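Local coordinates for protein chintase (Rhizomucor miehei, PDB 5YUQ) that probably hydrolyses the beta-1,4 glycosidic bonds of chitin in a tunnel-shaped active site, as a fungal glycoside hydrolase of family 18, at residues S5-D10 with G101-W106; G65-S70 with A270-P275; M179-N184 with M348-E353. One frame throughout, in Å; residues are numbered along the deposited sequence.

Contact 1. Residues S5-D10 with G101-W106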
# COMPACT_ATOMS: atom_id res chain seq x y z
N SER A 5 -10.89 -1.35 4.90
CA SER A 5 -10.75 -2.07 3.64
C SER A 5 -9.54 -2.97 3.73
O SER A 5 -8.50 -2.58 4.24
CB SER A 5 -10.54 -1.09 2.50
OG SER A 5 -11.66 -0.22 2.39
N ALA A 6 -9.69 -4.19 3.22
CA ALA A 6 -8.62 -5.16 3.30
C ALA A 6 -8.22 -5.59 1.91
O ALA A 6 -9.06 -6.07 1.14
CB ALA A 6 -9.08 -6.37 4.10
N TYR A 7 -6.94 -5.43 1.58
CA TYR A 7 -6.43 -6.01 0.34
C TYR A 7 -6.24 -7.51 0.51
O TYR A 7 -5.75 -7.98 1.53
CB TYR A 7 -5.09 -5.38 -0.04
CG TYR A 7 -5.24 -4.04 -0.71
CD1 TYR A 7 -5.27 -2.88 0.04
CD2 TYR A 7 -5.36 -3.94 -2.09
CE1 TYR A 7 -5.41 -1.64 -0.57
CE2 TYR A 7 -5.48 -2.69 -2.71
CZ TYR A 7 -5.52 -1.55 -1.94
OH TYR A 7 -5.66 -0.33 -2.55
N VAL A 8 -6.67 -8.26 -0.50
CA VAL A 8 -6.32 -9.66 -0.62
C VAL A 8 -5.63 -9.80 -1.96
O VAL A 8 -5.89 -9.02 -2.88
CB VAL A 8 -7.55 -10.57 -0.55
CG1 VAL A 8 -8.23 -10.43 0.80
CG2 VAL A 8 -8.52 -10.28 -1.69
N VAL A 9 -4.72 -10.77 -2.06
CA VAL A 9 -3.89 -10.88 -3.25
C VAL A 9 -4.16 -12.17 -4.02
O VAL A 9 -4.33 -13.24 -3.43
CB VAL A 9 -2.38 -10.72 -2.92
CG1 VAL A 9 -2.12 -9.35 -2.31
CG2 VAL A 9 -1.88 -11.83 -1.99
N ASP A 10 -4.22 -12.05 -5.34
CA ASP A 10 -4.61 -13.16 -6.21
C ASP A 10 -3.71 -14.38 -6.04
O ASP A 10 -4.17 -15.52 -6.14
CB ASP A 10 -4.58 -12.69 -7.66
CG ASP A 10 -5.14 -13.71 -8.61
OD1 ASP A 10 -6.39 -13.75 -8.79
OD2 ASP A 10 -4.35 -14.48 -9.20
N GLY A 101 -16.69 -1.77 -7.14
CA GLY A 101 -15.81 -0.66 -7.40
C GLY A 101 -14.50 -1.00 -8.05
O GLY A 101 -14.18 -2.16 -8.27
N LEU A 102 -13.73 0.04 -8.36
CA LEU A 102 -12.40 -0.11 -8.91
C LEU A 102 -11.45 0.72 -8.08
O LEU A 102 -11.73 1.88 -7.78
CB LEU A 102 -12.35 0.36 -10.36
CG LEU A 102 -13.08 -0.49 -11.40
CD1 LEU A 102 -13.17 0.28 -12.73
CD2 LEU A 102 -12.36 -1.82 -11.59
N ASN A 103 -10.34 0.11 -7.71
CA ASN A 103 -9.28 0.76 -6.96
C ASN A 103 -8.08 0.89 -7.90
O ASN A 103 -7.48 -0.11 -8.25
CB ASN A 103 -8.92 -0.09 -5.73
CG ASN A 103 -7.69 0.41 -4.99
OD1 ASN A 103 -6.62 -0.18 -5.06
ND2 ASN A 103 -7.86 1.51 -4.25
N LEU A 104 -7.74 2.10 -8.31
CA LEU A 104 -6.65 2.27 -9.26
C LEU A 104 -5.34 2.47 -8.51
O LEU A 104 -5.24 3.33 -7.64
CB LEU A 104 -6.93 3.42 -10.24
CG LEU A 104 -8.25 3.26 -11.02
CD1 LEU A 104 -8.34 4.30 -12.14
CD2 LEU A 104 -8.43 1.85 -11.55
N ASP A 105 -4.35 1.63 -8.82
CA ASP A 105 -3.09 1.59 -8.09
C ASP A 105 -1.91 1.77 -9.05
O ASP A 105 -1.03 0.93 -9.16
CB ASP A 105 -2.98 0.26 -7.32
CG ASP A 105 -1.84 0.22 -6.32
OD1 ASP A 105 -1.20 1.26 -6.05
OD2 ASP A 105 -1.58 -0.87 -5.78
N TRP A 106 -1.93 2.89 -9.75
CA TRP A 106 -0.83 3.27 -10.61
C TRP A 106 0.35 3.72 -9.75
O TRP A 106 0.24 4.68 -8.98
CB TRP A 106 -1.31 4.42 -11.49
CG TRP A 106 -0.34 4.94 -12.52
CD1 TRP A 106 0.96 4.57 -12.70
CD2 TRP A 106 -0.63 5.93 -13.51
NE1 TRP A 106 1.51 5.28 -13.76
CE2 TRP A 106 0.55 6.12 -14.26
CE3 TRP A 106 -1.76 6.67 -13.84
CZ2 TRP A 106 0.62 7.02 -15.32
CZ3 TRP A 106 -1.70 7.57 -14.89
CH2 TRP A 106 -0.51 7.73 -15.62

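Contact 2. Residues G65-S70 with A270-P275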
# COMPACT_ATOMS: atom_id res chain seq x y z
N GLY A 65 -3.51 -2.34 -11.39
CA GLY A 65 -2.17 -1.78 -11.35
C GLY A 65 -1.29 -2.57 -10.40
O GLY A 65 -1.12 -3.78 -10.58
N GLY A 66 -0.76 -1.89 -9.39
CA GLY A 66 0.17 -2.51 -8.46
C GLY A 66 1.59 -2.32 -8.95
O GLY A 66 1.82 -1.78 -10.02
N TRP A 67 2.55 -2.72 -8.16
CA TRP A 67 3.94 -2.50 -8.51
C TRP A 67 4.36 -3.01 -9.86
O TRP A 67 4.98 -2.33 -10.57
CB TRP A 67 4.88 -3.13 -7.43
CG TRP A 67 6.27 -2.86 -7.61
CD1 TRP A 67 7.20 -3.72 -8.07
CD2 TRP A 67 6.95 -1.65 -7.29
NE1 TRP A 67 8.38 -3.11 -8.13
CE2 TRP A 67 8.30 -1.87 -7.61
CE3 TRP A 67 6.57 -0.42 -6.80
CZ2 TRP A 67 9.26 -0.89 -7.47
CZ3 TRP A 67 7.52 0.55 -6.64
CH2 TRP A 67 8.88 0.29 -7.00
N THR A 68 4.05 -4.25 -10.17
CA THR A 68 4.47 -4.81 -11.46
C THR A 68 3.42 -4.65 -12.53
O THR A 68 3.61 -5.12 -13.65
CB THR A 68 4.86 -6.30 -11.34
OG1 THR A 68 3.73 -7.06 -10.89
CG2 THR A 68 5.99 -6.48 -10.36
N GLY A 69 2.31 -3.98 -12.20
CA GLY A 69 1.22 -3.78 -13.13
C GLY A 69 1.06 -2.35 -13.60
O GLY A 69 -0.01 -1.97 -14.07
N SER A 70 2.11 -1.55 -13.47
CA SER A 70 2.01 -0.12 -13.78
C SER A 70 2.79 0.30 -15.02
O SER A 70 2.91 1.49 -15.29
CB SER A 70 2.46 0.71 -12.57
OG SER A 70 1.52 0.59 -11.50
N ALA A 270 12.74 -11.77 -6.72
CA ALA A 270 11.93 -11.46 -7.89
C ALA A 270 12.47 -10.24 -8.62
O ALA A 270 12.93 -9.27 -8.00
CB ALA A 270 10.49 -11.22 -7.48
N ALA A 271 12.42 -10.29 -9.95
CA ALA A 271 12.86 -9.17 -10.77
C ALA A 271 11.68 -8.38 -11.31
O ALA A 271 10.64 -8.94 -11.66
CB ALA A 271 13.75 -9.65 -11.91
N ASP A 272 11.85 -7.06 -11.36
CA ASP A 272 10.86 -6.19 -11.96
C ASP A 272 10.71 -6.51 -13.45
O ASP A 272 11.63 -7.04 -14.07
CB ASP A 272 11.28 -4.73 -11.76
CG ASP A 272 11.00 -4.23 -10.36
OD1 ASP A 272 10.26 -4.90 -9.62
OD2 ASP A 272 11.51 -3.15 -9.99
N PRO A 273 9.54 -6.18 -14.03
CA PRO A 273 9.28 -6.50 -15.44
C PRO A 273 9.97 -5.53 -16.40
O PRO A 273 9.31 -4.81 -17.15
CB PRO A 273 7.76 -6.37 -15.54
CG PRO A 273 7.40 -5.37 -14.49
CD PRO A 273 8.34 -5.64 -13.35
N CYS A 274 11.30 -5.54 -16.37
CA CYS A 274 12.11 -4.75 -17.29
C CYS A 274 13.21 -5.62 -17.86
O CYS A 274 13.65 -6.56 -17.20
CB CYS A 274 12.75 -3.57 -16.57
SG CYS A 274 11.55 -2.46 -15.80
N PRO A 275 13.65 -5.31 -19.08
CA PRO A 275 14.81 -6.00 -19.66
C PRO A 275 16.03 -5.98 -18.74
O PRO A 275 16.40 -4.93 -18.21
CB PRO A 275 15.09 -5.18 -20.92
CG PRO A 275 13.74 -4.65 -21.32
CD PRO A 275 13.02 -4.37 -20.02

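Contact 3. Residues M179-N184 with M348-E353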
# COMPACT_ATOMS: atom_id res chain seq x y z
N MET A 179 -0.60 4.82 0.93
CA MET A 179 0.29 3.70 1.19
C MET A 179 1.42 4.12 2.11
O MET A 179 2.57 4.28 1.68
CB MET A 179 0.80 3.12 -0.13
CG MET A 179 -0.33 2.50 -0.95
SD MET A 179 0.18 1.88 -2.56
CE MET A 179 1.79 1.21 -2.17
N ALA A 180 1.08 4.33 3.37
CA ALA A 180 2.06 4.75 4.37
C ALA A 180 2.83 3.55 4.90
O ALA A 180 2.82 3.26 6.09
CB ALA A 180 1.35 5.45 5.51
N TYR A 181 3.51 2.87 3.99
CA TYR A 181 4.35 1.75 4.34
C TYR A 181 5.40 1.64 3.25
O TYR A 181 5.34 2.38 2.27
CB TYR A 181 3.52 0.46 4.51
CG TYR A 181 2.41 0.23 3.52
CD1 TYR A 181 2.68 -0.11 2.20
CD2 TYR A 181 1.08 0.28 3.91
CE1 TYR A 181 1.67 -0.35 1.29
CE2 TYR A 181 0.05 0.03 3.01
CZ TYR A 181 0.35 -0.29 1.70
OH TYR A 181 -0.65 -0.55 0.80
N ASP A 182 6.38 0.77 3.45
CA ASP A 182 7.56 0.73 2.60
C ASP A 182 8.20 2.11 2.53
O ASP A 182 8.72 2.51 1.49
CB ASP A 182 7.24 0.24 1.19
CG ASP A 182 6.65 -1.15 1.17
OD1 ASP A 182 6.85 -1.91 2.15
OD2 ASP A 182 5.99 -1.48 0.18
N VAL A 183 8.17 2.83 3.64
CA VAL A 183 8.64 4.20 3.66
C VAL A 183 10.17 4.25 3.60
O VAL A 183 10.74 5.00 2.80
CB VAL A 183 8.13 4.98 4.88
CG1 VAL A 183 8.78 6.35 4.93
CG2 VAL A 183 6.62 5.10 4.83
N ASN A 184 10.82 3.43 4.42
CA ASN A 184 12.27 3.41 4.42
C ASN A 184 12.83 2.09 3.91
O ASN A 184 12.15 1.06 3.95
CB ASN A 184 12.79 3.73 5.81
CG ASN A 184 12.44 5.13 6.24
OD1 ASN A 184 13.00 6.09 5.73
ND2 ASN A 184 11.49 5.26 7.16
N MET A 348 -6.92 1.15 5.63
CA MET A 348 -6.88 -0.06 4.82
C MET A 348 -5.63 -0.82 5.21
O MET A 348 -4.73 -0.26 5.82
CB MET A 348 -6.94 0.23 3.31
CG MET A 348 -5.79 1.06 2.73
SD MET A 348 -4.31 0.06 2.40
CE MET A 348 -3.45 1.15 1.27
N LEU A 349 -5.58 -2.09 4.84
CA LEU A 349 -4.46 -2.93 5.24
C LEU A 349 -3.90 -3.70 4.05
O LEU A 349 -4.64 -4.15 3.18
CB LEU A 349 -4.88 -3.89 6.35
CG LEU A 349 -5.92 -4.96 5.98
CD1 LEU A 349 -5.22 -6.28 5.67
CD2 LEU A 349 -6.95 -5.14 7.09
N TRP A 350 -2.58 -3.84 4.04
CA TRP A 350 -1.88 -4.71 3.10
C TRP A 350 -1.06 -5.73 3.86
O TRP A 350 -0.11 -5.36 4.54
CB TRP A 350 -0.93 -3.90 2.19
CG TRP A 350 -0.24 -4.82 1.23
CD1 TRP A 350 0.85 -5.62 1.47
CD2 TRP A 350 -0.65 -5.10 -0.11
NE1 TRP A 350 1.15 -6.36 0.35
CE2 TRP A 350 0.24 -6.06 -0.63
CE3 TRP A 350 -1.68 -4.62 -0.92
CZ2 TRP A 350 0.12 -6.55 -1.93
CZ3 TRP A 350 -1.79 -5.10 -2.21
CH2 TRP A 350 -0.90 -6.06 -2.70
N SER A 351 -1.39 -7.02 3.78
CA SER A 351 -2.60 -7.55 3.15
C SER A 351 -3.13 -8.67 4.06
O SER A 351 -2.43 -9.15 4.96
CB SER A 351 -2.31 -8.07 1.74
OG SER A 351 -1.23 -9.00 1.77
N LEU A 352 -4.38 -9.07 3.82
CA LEU A 352 -5.14 -9.84 4.80
C LEU A 352 -4.56 -11.19 5.17
O LEU A 352 -4.67 -11.62 6.32
CB LEU A 352 -6.59 -9.99 4.31
CG LEU A 352 -7.58 -10.55 5.32
CD1 LEU A 352 -7.58 -9.72 6.58
CD2 LEU A 352 -8.98 -10.60 4.71
N GLU A 353 -3.92 -11.86 4.22
CA GLU A 353 -3.44 -13.21 4.48
C GLU A 353 -2.25 -13.22 5.43
O GLU A 353 -1.84 -14.27 5.91
CB GLU A 353 -3.12 -13.93 3.16
CG GLU A 353 -1.70 -13.70 2.62
CD GLU A 353 -1.46 -12.31 2.09
OE1 GLU A 353 -2.41 -11.51 1.94
OE2 GLU A 353 -0.28 -12.01 1.78

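Contact 1. Residues S5-D10 with G101-W106
Asn103 OD1 is gripped by two hydroxyls. Tyr7 OH donates to it at 2.7 Å, and Ser63 OG, on strand 59-65, is the second donor. The bond from Tyr7 does not run along the amide plane. The donor stands 43° out of the carbonyl plane. The amide thus takes the phenol from above, and its plane is turned 70° from the ring. Relative to the Tyr7 ring, the oxygen sits at the edge, close to the ring plane and 3.6 Å from both CE2 and CZ.

The two strands are not neighbours. The CA atoms of Tyr7 and Asn103 are 10.4 Å apart, and between the two segments the long phenol and the amide bridge the gap. Asn103 extends CG anti to its backbone N (chi1 172°), which carries the amide inward to the hydroxyl. The amide has a further hold: ND2 is hydrogen-bonded to Thr146 OG1. These bonds probably fix the amide flip, with the oxygen facing Tyr7 and Ser63. Both residues are buried, so the polar ends find their partners inside the protein. Met348 and Trp350 pack against Tyr7 from strand 346-350, and Val26 touches both Tyr7 and Asn103.

Strands 4-9 and 101-105 are the first and fourth strands of the TIM barrel, and the bond spans its interior. Segment 101-106 lies in the DxxDxDxE signature of family 18 chitinases, whose glutamate follows directly, and Asn103 takes the place of its second aspartate.

Contact 2. Residues G65-S70 with A270-P275
Trp67 reaches across to Asp272 with the pyrrole side of its indole. CB holds CG anti to the backbone N (chi1 -174°), which sends the ring out from its own loop toward 270-275. CD1 is then 3.6 Å from Asp272 OD1. The next atom, NE1, makes the bond: its N-H donates to OD1 at 3.0 Å, with an angle of 154° at the hydrogen. OD1 lies nearly in the ring plane, at the indole edge. The carboxylate is turned 52° to the ring and is met from above its own plane. Farther along the edge, CZ2 comes to 4.1 Å from Asp272 OD2.

The loop 65-70 follows the third barrel strand, and Gly65 and Gly66 close the SxGG motif of family 18. Gly66 O accepts from Gly69 N and from Ser70 OG, on opposite faces of its plane. This ties the loop back on itself next to Trp67. Trp67 also packs on Glu107 and Val115.

Beside the indole bond, Thr68 meets Pro273 through apolar atoms. The methyl CG2 is 3.9 Å from Pro273 CD, and the two side chains cross at about a right angle. The hydroxyl OG1 is bonded instead to Glu31. Pro273 is the centre of an inverse gamma turn, and Cys274, next along, is in a disulfide with Cys117.

Contact 3. Residues M179-N184 with M348-E353
The backbones of Met179 and Met348 run 8.9 Å apart at their CA atoms, with an inverse gamma turn centred on Ala180 on one side and a cis peptide between Trp350 and Ser351 on the other. Side chains close the space between them. Tyr181 holds CG between its backbone N and carbonyl carbon (chi1 40°), which points the phenol at strand 346-350. Its hydroxyl ends between two apolar groups. Met348 CE touches Tyr181 OH at 3.3 Å, and Trp350 CB lies 3.6 Å from the same oxygen. The bend of Met348 at chi2 (81°) helps bring its methyl to the phenol, and the two side chains cross at about a right angle. The ring carbons join in, with Tyr181 CZ 3.9 Å from Trp350 CB. Met179 CA sits over one face of the Tyr181 ring, toward its rim.

Residues 179-182 read Met-Ala-Tyr-Asp, the MxYD motif after the sixth barrel strand of family 18 enzymes. Trp350 ends the eighth strand. By family precedent, this cis-linked tryptophan probably forms the floor under the sugar at the cleavage site, and Tyr181 probably helps hold that sugar.

The indole of Trp350 leads away from the tyrosine while CB keeps the contact. Ser351 CB lies over one face of that indole. Ser351 OG donates to Glu353 OE1 at 2.8 Å, on the syn side of the carboxylate. Asp182 turns to strand 228-240, with OD1 in a salt bridge to Arg237 and a hydrogen bond to Tyr235.

Contacts 1 and 3 have centres about 12 Å apart and are joined through neighbouring strands 4-9 and 346-350, one from each. Tyr7 O probably bonds to Leu352 N at 2.9 Å, and Ser5 O to Leu349 N at 3.0 Å. Contact 2 lies toward the surface, its centre about 16 Å from that of contact 1. The two are joined by a probable bond of 2.8 Å from Gly66 N to Asp105 O. Contacts 2 and 3 do not touch; their nearest atoms are about 7 Å apart. Contact 1 lies buried inside the barrel, contact 3 probably lies under the substrate site, and contact 2 links loops that may help enclose the tunnel.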